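Local structure of amino acid amide racemase (Ochrobactrum anthropi, 6GIO) at residues K374-G379 with F386-L391; S43-S48 with L402-P407. The protein is a pyridoxal-5'-phosphate-binding protein of the class-III aminotransferase family, present here as an assembly of two chains. All coordinates share one frame; numbering follows the deposited sequence.

Contact 1. Residues K374-G379 with F386-L391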
loop_
_atom_site.group_PDB
_atom_site.type_symbol
_atom_site.label_atom_id
_atom_site.label_comp_id
_atom_site.label_asym_id
_atom_site.label_seq_id
_atom_site.Cartn_x
_atom_site.Cartn_y
_atom_site.Cartn_z
ATOM N N LYS C 374 9.134 16.286 -25.353
ATOM C CA LYS C 374 8.687 17.548 -25.902
ATOM C C LYS C 374 7.267 17.449 -26.367
ATOM O O LYS C 374 6.511 18.408 -26.249
ATOM C CB LYS C 374 9.567 17.987 -27.083
ATOM C CG LYS C 374 10.892 18.556 -26.641
ATOM C CD LYS C 374 11.701 19.015 -27.828
ATOM C CE LYS C 374 13.055 19.499 -27.357
ATOM N NZ LYS C 374 13.829 20.120 -28.469
ATOM N N ILE C 375 6.894 16.307 -26.935
ATOM C CA ILE C 375 5.502 16.118 -27.347
ATOM C C ILE C 375 4.543 16.177 -26.127
ATOM O O ILE C 375 3.478 16.815 -26.186
ATOM C CB ILE C 375 5.333 14.808 -28.139
ATOM C CG1 ILE C 375 6.085 14.927 -29.481
ATOM C CG2 ILE C 375 3.865 14.503 -28.363
ATOM C CD1 ILE C 375 6.294 13.611 -30.179
ATOM N N ILE C 376 4.911 15.528 -25.022
ATOM C CA ILE C 376 4.103 15.596 -23.781
ATOM C C ILE C 376 4.016 17.039 -23.240
ATOM O O ILE C 376 2.952 17.504 -22.813
ATOM C CB ILE C 376 4.717 14.750 -22.636
ATOM C CG1 ILE C 376 4.953 13.298 -23.048
ATOM C CG2 ILE C 376 3.824 14.788 -21.425
ATOM C CD1 ILE C 376 3.723 12.543 -23.443
ATOM N N TYR C 377 5.161 17.717 -23.210
ATOM C CA TYR C 377 5.206 19.093 -22.711
ATOM C C TYR C 377 4.353 20.031 -23.556
ATOM O O TYR C 377 3.596 20.871 -23.047
ATOM C CB TYR C 377 6.630 19.600 -22.704
ATOM C CG TYR C 377 6.713 21.020 -22.263
ATOM C CD1 TYR C 377 6.781 21.332 -20.923
ATOM C CD2 TYR C 377 6.738 22.054 -23.189
ATOM C CE1 TYR C 377 6.867 22.642 -20.499
ATOM C CE2 TYR C 377 6.825 23.371 -22.776
ATOM C CZ TYR C 377 6.882 23.652 -21.427
ATOM O OH TYR C 377 6.955 24.953 -21.016
ATOM N N ARG C 378 4.460 19.906 -24.858
ATOM C CA ARG C 378 3.627 20.724 -25.714
ATOM C C ARG C 378 2.152 20.337 -25.597
ATOM O O ARG C 378 1.274 21.210 -25.668
ATOM C CB ARG C 378 4.106 20.651 -27.157
ATOM C CG ARG C 378 3.391 21.573 -28.129
ATOM C CD ARG C 378 3.581 23.031 -27.722
ATOM N NE ARG C 378 2.937 23.938 -28.662
ATOM C CZ ARG C 378 2.679 25.223 -28.402
ATOM N NH1 ARG C 378 2.986 25.750 -27.219
ATOM N NH2 ARG C 378 2.080 25.964 -29.307
ATOM N N GLY C 379 1.865 19.039 -25.443
ATOM C CA GLY C 379 0.495 18.591 -25.126
ATOM C C GLY C 379 -0.102 19.308 -23.913
ATOM O O GLY C 379 -1.226 19.820 -23.922
ATOM N N PHE C 386 -0.782 13.739 -20.809
ATOM C CA PHE C 386 -0.503 12.321 -21.124
ATOM C C PHE C 386 0.929 11.994 -20.791
ATOM O O PHE C 386 1.656 12.852 -20.262
ATOM C CB PHE C 386 -0.923 11.937 -22.564
ATOM C CG PHE C 386 -0.414 12.869 -23.640
ATOM C CD1 PHE C 386 -1.022 14.112 -23.860
ATOM C CD2 PHE C 386 0.634 12.487 -24.472
ATOM C CE1 PHE C 386 -0.567 14.971 -24.851
ATOM C CE2 PHE C 386 1.099 13.345 -25.470
ATOM C CZ PHE C 386 0.506 14.589 -25.649
ATOM N N THR C 387 1.336 10.749 -21.070
ATOM C CA THR C 387 2.653 10.253 -20.630
ATOM C C THR C 387 3.290 9.443 -21.725
ATOM O O THR C 387 2.706 9.284 -22.780
ATOM C CB THR C 387 2.525 9.377 -19.378
ATOM O OG1 THR C 387 1.743 8.219 -19.689
ATOM C CG2 THR C 387 1.847 10.144 -18.268
ATOM N N TYR C 388 4.497 8.933 -21.484
ATOM C CA TYR C 388 5.024 7.875 -22.334
ATOM C C TYR C 388 5.529 6.655 -21.560
ATOM O O TYR C 388 5.891 6.728 -20.385
ATOM C CB TYR C 388 6.135 8.380 -23.235
ATOM C CG TYR C 388 7.291 9.011 -22.516
ATOM C CD1 TYR C 388 8.329 8.257 -21.993
ATOM C CD2 TYR C 388 7.345 10.385 -22.380
ATOM C CE1 TYR C 388 9.405 8.864 -21.354
ATOM C CE2 TYR C 388 8.399 10.996 -21.758
ATOM C CZ TYR C 388 9.425 10.247 -21.249
ATOM O OH TYR C 388 10.442 10.939 -20.640
ATOM N N VAL C 389 5.562 5.543 -22.267
ATOM C CA VAL C 389 6.024 4.294 -21.718
ATOM C C VAL C 389 6.961 3.650 -22.707
ATOM O O VAL C 389 7.352 4.272 -23.702
ATOM C CB VAL C 389 4.831 3.369 -21.382
ATOM C CG1 VAL C 389 3.985 4.037 -20.300
ATOM C CG2 VAL C 389 4.005 3.019 -22.617
ATOM N N GLY C 390 7.394 2.435 -22.387
ATOM C CA GLY C 390 8.097 1.582 -23.355
ATOM C C GLY C 390 9.531 1.327 -22.966
ATOM O O GLY C 390 10.165 2.137 -22.327
ATOM N N LEU C 391 10.061 0.193 -23.376
ATOM C CA LEU C 391 11.463 -0.115 -23.088
ATOM C C LEU C 391 12.415 0.896 -23.755
ATOM O O LEU C 391 13.550 0.999 -23.336
ATOM C CB LEU C 391 11.795 -1.545 -23.535
ATOM C CG LEU C 391 10.939 -2.643 -22.867
ATOM C CD1 LEU C 391 11.234 -4.030 -23.425
ATOM C CD2 LEU C 391 11.081 -2.655 -21.357
HETATM O O HOH W 1 0.745 16.439 -21.305
#

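Contact 2. Residues S43-S48 with L402-P407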
loop_
_atom_site.group_PDB
_atom_site.type_symbol
_atom_site.label_atom_id
_atom_site.label_comp_id
_atom_site.label_asym_id
_atom_site.label_seq_id
_atom_site.Cartn_x
_atom_site.Cartn_y
_atom_site.Cartn_z
ATOM N N SER C 43 -8.056 24.383 -17.129
ATOM C CA SER C 43 -8.711 23.078 -17.133
ATOM C C SER C 43 -8.114 22.164 -18.195
ATOM O O SER C 43 -8.297 22.407 -19.374
ATOM C CB SER C 43 -10.200 23.268 -17.396
ATOM O OG SER C 43 -10.812 22.067 -17.838
ATOM N N ILE C 44 -7.455 21.081 -17.778
ATOM C CA ILE C 44 -6.685 20.218 -18.693
ATOM C C ILE C 44 -7.425 18.912 -18.968
ATOM O O ILE C 44 -7.897 18.280 -18.053
ATOM C CB ILE C 44 -5.338 19.865 -18.063
ATOM C CG1 ILE C 44 -4.612 21.140 -17.605
ATOM C CG2 ILE C 44 -4.462 19.037 -19.019
ATOM C CD1 ILE C 44 -4.359 22.140 -18.701
ATOM N N LEU C 45 -7.510 18.505 -20.231
ATOM C CA LEU C 45 -8.147 17.234 -20.578
ATOM C C LEU C 45 -7.248 16.069 -20.138
ATOM O O LEU C 45 -6.093 16.001 -20.518
ATOM C CB LEU C 45 -8.449 17.174 -22.081
ATOM C CG LEU C 45 -9.070 15.845 -22.554
ATOM C CD1 LEU C 45 -10.363 15.495 -21.827
ATOM C CD2 LEU C 45 -9.325 15.842 -24.057
ATOM N N ASP C 46 -7.782 15.143 -19.341
ATOM C CA ASP C 46 -6.952 14.087 -18.809
ATOM C C ASP C 46 -7.012 12.845 -19.664
ATOM O O ASP C 46 -7.923 12.042 -19.546
ATOM C CB ASP C 46 -7.269 13.736 -17.350
ATOM C CG ASP C 46 -6.229 12.733 -16.755
ATOM O OD1 ASP C 46 -5.040 12.819 -17.172
ATOM O OD2 ASP C 46 -6.599 11.878 -15.896
ATOM N N LEU C 47 -5.971 12.661 -20.467
ATOM C CA LEU C 47 -5.804 11.425 -21.234
ATOM C C LEU C 47 -4.930 10.394 -20.509
ATOM O O LEU C 47 -4.789 9.261 -20.964
ATOM C CB LEU C 47 -5.203 11.773 -22.576
ATOM C CG LEU C 47 -5.968 12.844 -23.355
ATOM C CD1 LEU C 47 -5.180 13.269 -24.587
ATOM C CD2 LEU C 47 -7.341 12.313 -23.729
ATOM N N SER C 48 -4.366 10.790 -19.377
ATOM C CA SER C 48 -3.596 9.891 -18.531
ATOM C C SER C 48 -4.389 9.014 -17.568
ATOM O O SER C 48 -3.874 7.981 -17.162
ATOM C CB SER C 48 -2.554 10.684 -17.736
ATOM O OG SER C 48 -3.098 11.292 -16.591
ATOM N N LEU C 402 -12.744 6.150 -18.575
ATOM C CA LEU C 402 -13.661 5.419 -19.411
ATOM C C LEU C 402 -14.864 6.285 -19.793
ATOM O O LEU C 402 -15.625 5.953 -20.704
ATOM C CB LEU C 402 -14.146 4.180 -18.652
ATOM C CG LEU C 402 -13.061 3.142 -18.322
ATOM C CD1 LEU C 402 -13.680 1.791 -17.939
ATOM C CD2 LEU C 402 -12.122 2.944 -19.481
ATOM N N THR C 403 -15.026 7.392 -19.075
ATOM C CA THR C 403 -16.091 8.338 -19.327
ATOM C C THR C 403 -15.733 9.383 -20.374
ATOM O O THR C 403 -16.478 10.344 -20.564
ATOM C CB THR C 403 -16.442 9.063 -18.012
ATOM O OG1 THR C 403 -15.237 9.527 -17.408
ATOM C CG2 THR C 403 -17.151 8.077 -17.045
ATOM N N LEU C 404 -14.609 9.195 -21.055
ATOM C CA LEU C 404 -14.186 10.099 -22.110
ATOM C C LEU C 404 -15.314 10.289 -23.151
ATOM O O LEU C 404 -15.899 9.312 -23.648
ATOM C CB LEU C 404 -12.910 9.580 -22.772
ATOM C CG LEU C 404 -12.203 10.552 -23.727
ATOM C CD1 LEU C 404 -11.547 11.716 -22.991
ATOM C CD2 LEU C 404 -11.194 9.805 -24.588
ATOM N N THR C 405 -15.625 11.547 -23.468
ATOM C CA THR C 405 -16.730 11.831 -24.439
ATOM C C THR C 405 -16.227 11.897 -25.882
ATOM O O THR C 405 -15.020 12.033 -26.135
ATOM C CB THR C 405 -17.488 13.133 -24.105
ATOM O OG1 THR C 405 -16.636 14.263 -24.299
ATOM C CG2 THR C 405 -17.970 13.109 -22.681
ATOM N N GLU C 406 -17.148 11.808 -26.835
ATOM C CA GLU C 406 -16.758 11.937 -28.247
ATOM C C GLU C 406 -16.197 13.314 -28.615
ATOM O O GLU C 406 -15.203 13.381 -29.308
ATOM C CB GLU C 406 -17.847 11.435 -29.181
ATOM C CG GLU C 406 -17.977 9.916 -29.062
ATOM C CD GLU C 406 -19.063 9.295 -29.932
ATOM O OE1 GLU C 406 -19.138 9.617 -31.131
ATOM O OE2 GLU C 406 -19.811 8.438 -29.415
ATOM N N PRO C 407 -16.760 14.406 -28.086
ATOM C CA PRO C 407 -16.096 15.700 -28.309
ATOM C C PRO C 407 -14.700 15.778 -27.740
ATOM O O PRO C 407 -13.840 16.458 -28.305
ATOM C CB PRO C 407 -17.009 16.695 -27.590
ATOM C CG PRO C 407 -18.365 16.039 -27.675
ATOM C CD PRO C 407 -18.123 14.571 -27.546
#

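Contact 1. Residues K374-G379 with F386-L391
Ile376 meets Phe386 through two carbons set by its torsions. CG2 stands anti to the backbone N and CG1 anti to the carbonyl carbon (chi1 -55°). A bent second torsion (chi2 -61°) then lays CD1 against the phenylalanine ring. Ile376 CD1 lies 3.3 Å from Phe386 CD2 and 3.4 Å from Phe386 CE2, which is tight for carbon atoms. It approaches the ring obliquely. The other branch meets the backbone: Ile376 CG2 is 3.1 Å from Phe386 O, a tight approach.

Phe386 turns its ring toward the helix with CG lodged between its own backbone N and carbonyl carbon (chi1 50°). The far end of the ring (CE1, CZ) reaches the helix backbone. Phe386 CE1 is 3.8 Å from Gly379 CA, and the lack of a side chain at Gly379 leaves room for the ring. Ile375 adds a looser touch, with Ile375 CG2 4.2 Å from Phe386 CE2. Further along the strand, Tyr388 presents the edge of its ring. Tyr388 CD2 is 3.8 Å from Ile376 CG1, which lies near the ring plane, and the two side chains cross at about a right angle.

No direct hydrogen bond joins the segments. One water bridges them, donating to Ile376 O at 2.9 Å and accepting from Phe386 N. Helix 369-382 thus packs on strand 384-389, which follows it closely in the chain. Leu396 of the adjoining strand 395-398 also touches Ile376, while Phe398 meets the Phe386 ring. Ile375 also packs on Ile420 and Val423 of helix 406-424.

The contact is therefore mainly apolar and buried. Its cohesion comes mainly from apolar packing, tight around Ile376, with the water giving a polar link between two main-chain groups.

Contact 2. Residues S43-S48 with L402-P407
Asp46, which sits in sequence between Leu45 and Leu47, the two residues that touch Leu404, accepts two hydrogen bonds from Ser48 at OD1. The hydroxyl OG of Ser48 donates to the syn lone pair of Asp46 OD1 in a short bond of 2.5 Å. Ser48 N donates to Asp46 OD1 over 3.1 Å, but from well above the carboxylate plane and with a bent angle of 136°. This second bond closes an Asx turn just where the strand ends. The other carboxylate oxygen, OD2, is hydrogen-bonded to Tyr58 OH, so the buried acid is held at both oxygens.

Contact between the segments is purely apolar and small. Leu404 CG stands anti to its backbone N (chi1 -169°), which carries it toward strand 43-46, and the second torsion (71°) turns CD1 to the two leucines. Leu404 CD1 is 4.1 Å from Leu45 CD1, and these side chains cross at about a right angle. Leu404 CD1 also lies 4.3 Å from Leu47 CD2. One methyl group therefore touches both leucines.

Thr405 is the N-cap of helix 406-424. Its side chain caps a backbone N in the first turn and its own N bonds to Glu408 OE1, consistent with a capping box. Leu45 and Leu47 also rest on this helix. The contact thus joins the loop leading into helix 406-424 to strand 43-46 and the residue after it; that strand lies between strands 35-38 and 384-389.

Overall arrangement
Both contacts are buried and reach the same mixed sheet. Contact 1 packs a helix on it, and contact 2 packs the loop before a helix on it. Contact 1 uses strand 384-389 and contact 2 its parallel neighbour 43-46. Their centres are 16 Å apart, yet they touch: Phe386 packs against Leu47 and Ser48. Helix 406-424 is common ground, starting in contact 2 and lying against Ile375 of contact 1. The chemistry differs. Contact 1 is larger, with aromatic rings and a bridging water. Contact 2 is a thin leucine cluster beside a polar turn. Contact 1 joins segments close in sequence, whereas contact 2 brings together distant ones. The second subunit reaches Thr387 in contact 1 and Asp46 and Ser48 in contact 2.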